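Local atomic coordinates of uridine phosphorylase (Phytophthora capsici LT1534, PDB entry 6KD3), a protein that catalyses the reversible phosphorolysis of uridine to uracil and ribose 1-phosphate. Residues Gln71-Glu76 with Phe99-Val104; Val153-Glu158 with Pro185-Glu190. All coordinates share one frame; numbering follows the deposited sequence.

In the fold
Interactions 1 and 2 follow one another along the chain, and the first is complete before the second begins. Their centres lie about 22 Å apart, and their nearest atoms about 12 Å, so they do not touch. In each, a helix packs on a non-helical segment: helix 66-77 on the turn that leads into strand 104-108, and helix 184-194 on the loop between strands 136-141 and 159-160. The C-terminal helix 294-308 links them. Its Ile303 meets Val73 of interaction 1, and its Lys306 pairs with Glu189 of interaction 2. Both contacts lie within the phosphorylase-superfamily region and share this helix as a neighbour.

Interaction 1: Gln71-Glu76 with Phe99-Val104; sequences QSVAKE and FKVGPV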
ATOM      1  N   GLN A  71     -15.239   5.030 -16.108  1.00 26.99           N
ATOM      2  CA  GLN A  71     -15.851   5.680 -17.255  1.00 34.40           C
ATOM      3  C   GLN A  71     -16.148   4.678 -18.362  1.00 39.94           C
ATOM      4  O   GLN A  71     -17.162   4.809 -19.061  1.00 48.87           O
ATOM      5  CB  GLN A  71     -14.954   6.807 -17.778  1.00 37.96           C
ATOM      6  CG  GLN A  71     -15.064   8.121 -16.978  1.00 33.15           C
ATOM      7  N   SER A  72     -15.296   3.658 -18.512  1.00 37.72           N
ATOM      8  CA  SER A  72     -15.486   2.673 -19.576  1.00 33.65           C
ATOM      9  C   SER A  72     -16.652   1.742 -19.266  1.00 34.36           C
ATOM     10  O   SER A  72     -17.525   1.517 -20.111  1.00 37.07           O
ATOM     11  CB  SER A  72     -14.206   1.870 -19.778  1.00 25.78           C
ATOM     12  OG  SER A  72     -14.122   1.449 -21.121  1.00 24.87           O
ATOM     13  N   VAL A  73     -16.683   1.186 -18.053  1.00 35.43           N
ATOM     14  CA  VAL A  73     -17.805   0.352 -17.640  1.00 34.42           C
ATOM     15  C   VAL A  73     -19.086   1.150 -17.451  1.00 34.60           C
ATOM     16  O   VAL A  73     -20.150   0.556 -17.249  1.00 39.21           O
ATOM     17  CB  VAL A  73     -17.449  -0.406 -16.349  1.00 24.14           C
ATOM     18  CG1 VAL A  73     -17.706   0.465 -15.170  1.00 25.71           C
ATOM     19  CG2 VAL A  73     -18.227  -1.716 -16.269  1.00 26.99           C
ATOM     20  N   ALA A  74     -19.014   2.480 -17.499  1.00 34.71           N
ATOM     21  CA  ALA A  74     -20.215   3.281 -17.683  1.00 38.59           C
ATOM     22  C   ALA A  74     -20.585   3.357 -19.149  1.00 36.21           C
ATOM     23  O   ALA A  74     -21.765   3.470 -19.488  1.00 41.97           O
ATOM     24  CB  ALA A  74     -20.009   4.693 -17.131  1.00 46.93           C
ATOM     25  N   LYS A  75     -19.584   3.293 -20.021  1.00 31.42           N
ATOM     26  CA  LYS A  75     -19.845   3.322 -21.448  1.00 36.15           C
ATOM     27  C   LYS A  75     -20.496   2.034 -21.937  1.00 34.66           C
ATOM     28  O   LYS A  75     -21.274   2.066 -22.899  1.00 41.42           O
ATOM     29  CB  LYS A  75     -18.545   3.586 -22.202  1.00 40.53           C
ATOM     30  N   GLU A  76     -20.214   0.900 -21.294  1.00 30.52           N
ATOM     31  CA  GLU A  76     -20.635  -0.362 -21.895  1.00 40.93           C
ATOM     32  C   GLU A  76     -22.120  -0.633 -21.671  1.00 39.02           C
ATOM     33  O   GLU A  76     -22.826  -1.008 -22.620  1.00 38.92           O
ATOM     34  CB  GLU A  76     -19.780  -1.529 -21.382  1.00 40.27           C
ATOM     35  CG  GLU A  76     -18.299  -1.488 -21.848  1.00 43.93           C
ATOM     36  CD  GLU A  76     -18.068  -1.808 -23.343  1.00 37.40           C
ATOM     37  OE1 GLU A  76     -18.809  -2.635 -23.948  1.00 35.17           O
ATOM     38  OE2 GLU A  76     -17.120  -1.208 -23.909  1.00 26.88           O
ATOM     39  N   PHE A  99     -15.739   5.158  -7.090  1.00 23.63           N
ATOM     40  CA  PHE A  99     -16.824   5.667  -7.899  1.00 28.38           C
ATOM     41  C   PHE A  99     -18.023   4.759  -7.648  1.00 33.67           C
ATOM     42  O   PHE A  99     -17.934   3.781  -6.894  1.00 22.78           O
ATOM     43  CB  PHE A  99     -16.414   5.743  -9.377  1.00 28.03           C
ATOM     44  CG  PHE A  99     -15.163   6.543  -9.624  1.00 30.02           C
ATOM     45  N   LYS A 100     -19.169   5.129  -8.229  1.00 33.45           N
ATOM     46  CA  LYS A 100     -20.334   4.241  -8.300  1.00 31.56           C
ATOM     47  C   LYS A 100     -21.033   4.478  -9.636  1.00 40.14           C
ATOM     48  O   LYS A 100     -21.826   5.428  -9.776  1.00 28.42           O
ATOM     49  CB  LYS A 100     -21.320   4.432  -7.155  1.00 29.12           C
ATOM     50  CG  LYS A 100     -22.635   3.686  -7.441  1.00 27.57           C
ATOM     51  CD  LYS A 100     -23.529   3.566  -6.229  1.00 31.95           C
ATOM     52  CE  LYS A 100     -24.618   2.490  -6.373  1.00 27.97           C
ATOM     53  NZ  LYS A 100     -25.200   2.168  -7.715  1.00 23.77           N
ATOM     54  N   VAL A 101     -20.749   3.602 -10.603  1.00 33.24           N
ATOM     55  CA  VAL A 101     -21.528   3.511 -11.827  1.00 28.00           C
ATOM     56  C   VAL A 101     -22.420   2.274 -11.739  1.00 26.55           C
ATOM     57  O   VAL A 101     -21.921   1.155 -11.575  1.00 29.68           O
ATOM     58  CB  VAL A 101     -20.613   3.472 -13.057  1.00 27.33           C
ATOM     59  CG1 VAL A 101     -19.562   2.397 -12.900  1.00 30.47           C
ATOM     60  CG2 VAL A 101     -21.447   3.267 -14.320  1.00 37.45           C
ATOM     61  N   GLY A 102     -23.741   2.476 -11.823  1.00 23.09           N
ATOM     62  CA  GLY A 102     -24.694   1.389 -11.847  1.00 21.92           C
ATOM     63  C   GLY A 102     -24.417   0.381 -10.750  1.00 23.45           C
ATOM     64  O   GLY A 102     -24.016   0.735  -9.637  1.00 25.75           O
ATOM     65  N   PRO A 103     -24.571  -0.895 -11.045  1.00 25.41           N
ATOM     66  CA  PRO A 103     -24.256  -1.897 -10.022  1.00 22.94           C
ATOM     67  C   PRO A 103     -22.769  -2.026  -9.775  1.00 22.89           C
ATOM     68  O   PRO A 103     -22.367  -2.898  -9.005  1.00 23.36           O
ATOM     69  CB  PRO A 103     -24.832  -3.201 -10.597  1.00 19.54           C
ATOM     70  CG  PRO A 103     -24.821  -3.005 -12.065  1.00 26.36           C
ATOM     71  CD  PRO A 103     -25.049  -1.510 -12.296  1.00 31.11           C
ATOM     72  N   VAL A 104     -21.924  -1.231 -10.431  1.00 24.16           N
ATOM     73  CA  VAL A 104     -20.482  -1.470 -10.380  1.00 21.98           C
ATOM     74  C   VAL A 104     -19.881  -0.613  -9.279  1.00 28.02           C
ATOM     75  O   VAL A 104     -20.214   0.575  -9.134  1.00 21.09           O
ATOM     76  CB  VAL A 104     -19.778  -1.181 -11.726  1.00 21.30           C
ATOM     77  CG1 VAL A 104     -18.434  -1.916 -11.782  1.00 21.33           C
ATOM     78  CG2 VAL A 104     -20.651  -1.561 -12.911  1.00 22.70           C
TER
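Val73 and Ala74 of helix 66-77 pack against Val101 and Val104 in a small apolar contact. Val73 and Val101 cross obliquely, with Val73 CG1 3.5 Å from Val101 CG1. The other branch of Val101 goes to the next helix residue: Val101 CG2 lies 3.5 Å from Ala74 CB and also rests on Ala74 CA. Val101 therefore spans two neighbouring helix residues, one methyl on each. Val73 is divided in the same way. Its CG2, anti to the backbone N, meets Val104 CG2 tip to tip at 4.1 Å.

The two valines of the loop reach the helix together because a type II' beta turn runs from Val101 to Val104. Val104 N donates to Val101 O at 2.6 Å, and the return bond from Val101 N is weak. Gly102 takes the positive phi of the first corner, 48°, and Pro103 the second. Phe99 pairs with Val106 further out, as in a beta hairpin. The turn feeds strand 104-108, an edge strand, within this chain, of the four-stranded parallel sheet in this alpha/beta phosphorylase fold.

On the turn, Lys100 NZ donates to Gly102 O at 2.7 Å, from above the carbonyl plane (44° out of it). The same amine forms a salt bridge with Asp53. Val73 also touches Ile303 of helix 294-308, and Val101 touches Ile79.

Interaction 2: Val153-Glu158 with Pro185-Glu190; sequences VVITSE and PEVREE
Ile155 and Val187 lie alongside each other, pointing opposite ways, and carry most of this buried contact. Both side chains leave the backbone toward the facing segment. The branch methyl of the isoleucine does the touching. Ile155 CG2 lies 3.6 Å from Val187 CG2 and 3.9 Å from Val187 CG1, so one methyl sits against both branches of the valine. With chi1 at -56°, Ile155 CG1 turns to the side of the backbone N, and CG2, opposite that N, is the branch that meets the valine. Val187 CG2 also approaches the main chain of the loop, 3.7 Å from Thr156 O.

Backbone hydrogen bonds fix the loop: Ile155 with Ala203 and Gly205, Ser157 with Ile182. The Thr156 side chain touches Val267 of strand 265-269, and Glu186 touches Ala266 of the same strand. On the helix, Glu189 forms a salt bridge with Lys306. Through Val187, packed on Ile155 and on the Thr156 carbonyl, helix 184-194 covers the connection from strand 136-141 of the four-stranded parallel sheet to strand 159-160 of the three-stranded one, within the alpha/beta fold of the phosphorylase superfamily.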
ATOM      1  N   VAL A 153      -3.039 -12.542 -20.379  1.00 23.18           N
ATOM      2  CA  VAL A 153      -3.859 -12.150 -19.227  1.00 16.25           C
ATOM      3  C   VAL A 153      -3.991 -13.247 -18.168  1.00 15.92           C
ATOM      4  O   VAL A 153      -5.099 -13.655 -17.805  1.00 14.16           O
ATOM      5  CB  VAL A 153      -5.246 -11.704 -19.729  1.00 12.14           C
ATOM      6  CG1 VAL A 153      -6.050 -11.018 -18.622  1.00 18.73           C
ATOM      7  CG2 VAL A 153      -5.101 -10.835 -21.035  1.00 14.41           C
ATOM      8  N   VAL A 154      -2.871 -13.702 -17.622  1.00 19.92           N
ATOM      9  CA  VAL A 154      -2.882 -14.842 -16.704  1.00 18.10           C
ATOM     10  C   VAL A 154      -3.910 -14.709 -15.581  1.00 19.41           C
ATOM     11  O   VAL A 154      -3.614 -14.133 -14.531  1.00 27.87           O
ATOM     12  CB  VAL A 154      -1.485 -15.039 -16.095  1.00 17.57           C
ATOM     13  CG1 VAL A 154      -1.525 -16.142 -15.022  1.00 19.24           C
ATOM     14  CG2 VAL A 154      -0.495 -15.346 -17.176  1.00 19.37           C
ATOM     15  N   ILE A 155      -5.120 -15.249 -15.764  1.00 15.16           N
ATOM     16  CA  ILE A 155      -6.061 -15.274 -14.647  1.00 18.70           C
ATOM     17  C   ILE A 155      -5.516 -16.192 -13.527  1.00 20.97           C
ATOM     18  O   ILE A 155      -4.678 -17.074 -13.759  1.00 22.62           O
ATOM     19  CB  ILE A 155      -7.463 -15.700 -15.122  1.00 17.65           C
ATOM     20  CG1 ILE A 155      -7.928 -14.776 -16.234  1.00 16.15           C
ATOM     21  CG2 ILE A 155      -8.519 -15.598 -13.991  1.00 24.53           C
ATOM     22  CD1 ILE A 155      -8.658 -15.517 -17.355  1.00 19.71           C
ATOM     23  N   THR A 156      -5.957 -15.947 -12.291  1.00 20.81           N
ATOM     24  CA  THR A 156      -5.373 -16.603 -11.123  1.00 20.99           C
ATOM     25  C   THR A 156      -6.182 -17.838 -10.748  1.00 22.24           C
ATOM     26  O   THR A 156      -7.420 -17.811 -10.727  1.00 23.98           O
ATOM     27  CB  THR A 156      -5.307 -15.670  -9.895  1.00 19.54           C
ATOM     28  OG1 THR A 156      -4.727 -14.396 -10.227  1.00 16.97           O
ATOM     29  CG2 THR A 156      -4.469 -16.297  -8.776  1.00 14.06           C
ATOM     30  N   SER A 157      -5.480 -18.920 -10.426  1.00 19.34           N
ATOM     31  CA  SER A 157      -6.142 -20.059  -9.810  1.00 13.02           C
ATOM     32  C   SER A 157      -6.068 -19.935  -8.296  1.00 17.34           C
ATOM     33  O   SER A 157      -7.103 -19.892  -7.623  1.00 22.63           O
ATOM     34  CB  SER A 157      -5.526 -21.383 -10.275  1.00 11.38           C
ATOM     35  OG  SER A 157      -5.433 -21.456 -11.684  1.00 23.49           O
ATOM     36  N   GLU A 158      -4.862 -19.895  -7.736  1.00 19.27           N
ATOM     37  CA  GLU A 158      -4.695 -19.820  -6.286  1.00 21.52           C
ATOM     38  C   GLU A 158      -3.766 -18.658  -5.927  1.00 20.38           C
ATOM     39  O   GLU A 158      -3.201 -17.995  -6.794  1.00 17.23           O
ATOM     40  CB  GLU A 158      -4.160 -21.146  -5.722  1.00 12.82           C
ATOM     41  CG  GLU A 158      -5.117 -22.284  -5.859  1.00 11.50           C
ATOM     42  N   PRO A 185     -15.934 -21.032 -11.132  1.00 14.21           N
ATOM     43  CA  PRO A 185     -16.952 -20.567 -12.085  1.00 15.32           C
ATOM     44  C   PRO A 185     -16.787 -19.133 -12.523  1.00 17.28           C
ATOM     45  O   PRO A 185     -16.965 -18.864 -13.709  1.00 21.85           O
ATOM     46  CB  PRO A 185     -18.257 -20.753 -11.311  1.00 19.76           C
ATOM     47  CG  PRO A 185     -19.250 -20.529 -12.320  1.00 20.05           C
ATOM     48  N   GLU A 186     -16.449 -18.205 -11.614  1.00 24.75           N
ATOM     49  CA  GLU A 186     -16.210 -16.816 -12.020  1.00 19.12           C
ATOM     50  C   GLU A 186     -15.049 -16.737 -12.989  1.00 17.47           C
ATOM     51  O   GLU A 186     -15.174 -16.151 -14.079  1.00 21.97           O
ATOM     52  CB  GLU A 186     -15.933 -15.916 -10.820  1.00 13.41           C
ATOM     53  CG  GLU A 186     -15.327 -14.584 -11.230  1.00  9.28           C
ATOM     54  N   VAL A 187     -13.904 -17.323 -12.605  1.00 17.82           N
ATOM     55  CA  VAL A 187     -12.766 -17.440 -13.521  1.00 18.17           C
ATOM     56  C   VAL A 187     -13.186 -18.067 -14.850  1.00 15.80           C
ATOM     57  O   VAL A 187     -12.748 -17.631 -15.923  1.00 14.08           O
ATOM     58  CB  VAL A 187     -11.641 -18.246 -12.862  1.00 15.37           C
ATOM     59  CG1 VAL A 187     -10.684 -18.875 -13.944  1.00 18.67           C
ATOM     60  CG2 VAL A 187     -10.875 -17.335 -11.957  1.00 11.36           C
ATOM     61  N   ARG A 188     -14.038 -19.109 -14.794  1.00 16.29           N
ATOM     62  CA  ARG A 188     -14.611 -19.680 -16.007  1.00 15.61           C
ATOM     63  C   ARG A 188     -15.386 -18.639 -16.788  1.00 16.10           C
ATOM     64  O   ARG A 188     -15.450 -18.710 -18.015  1.00 21.96           O
ATOM     65  CB  ARG A 188     -15.514 -20.858 -15.666  1.00 12.05           C
ATOM     66  CG  ARG A 188     -14.812 -21.972 -14.903  1.00 19.77           C
ATOM     67  N   GLU A 189     -15.973 -17.667 -16.105  1.00 16.41           N
ATOM     68  CA  GLU A 189     -16.771 -16.681 -16.816  1.00 20.12           C
ATOM     69  C   GLU A 189     -15.911 -15.553 -17.350  1.00 21.15           C
ATOM     70  O   GLU A 189     -16.300 -14.904 -18.331  1.00 17.11           O
ATOM     71  CB  GLU A 189     -17.872 -16.122 -15.915  1.00 16.54           C
ATOM     72  CG  GLU A 189     -18.885 -17.147 -15.502  1.00 18.13           C
ATOM     73  CD  GLU A 189     -19.431 -16.882 -14.122  1.00 22.55           C
ATOM     74  OE1 GLU A 189     -20.159 -15.863 -13.953  1.00 23.38           O
ATOM     75  OE2 GLU A 189     -19.123 -17.689 -13.206  1.00 15.78           O
ATOM     76  N   GLU A 190     -14.760 -15.291 -16.711  1.00 20.12           N
ATOM     77  CA  GLU A 190     -13.770 -14.407 -17.326  1.00 22.24           C
ATOM     78  C   GLU A 190     -13.088 -15.102 -18.502  1.00 20.74           C
ATOM     79  O   GLU A 190     -12.978 -14.535 -19.598  1.00 20.89           O
ATOM     80  CB  GLU A 190     -12.739 -13.942 -16.295  1.00 20.71           C
ATOM     81  CG  GLU A 190     -13.339 -13.117 -15.128  1.00 24.68           C
TER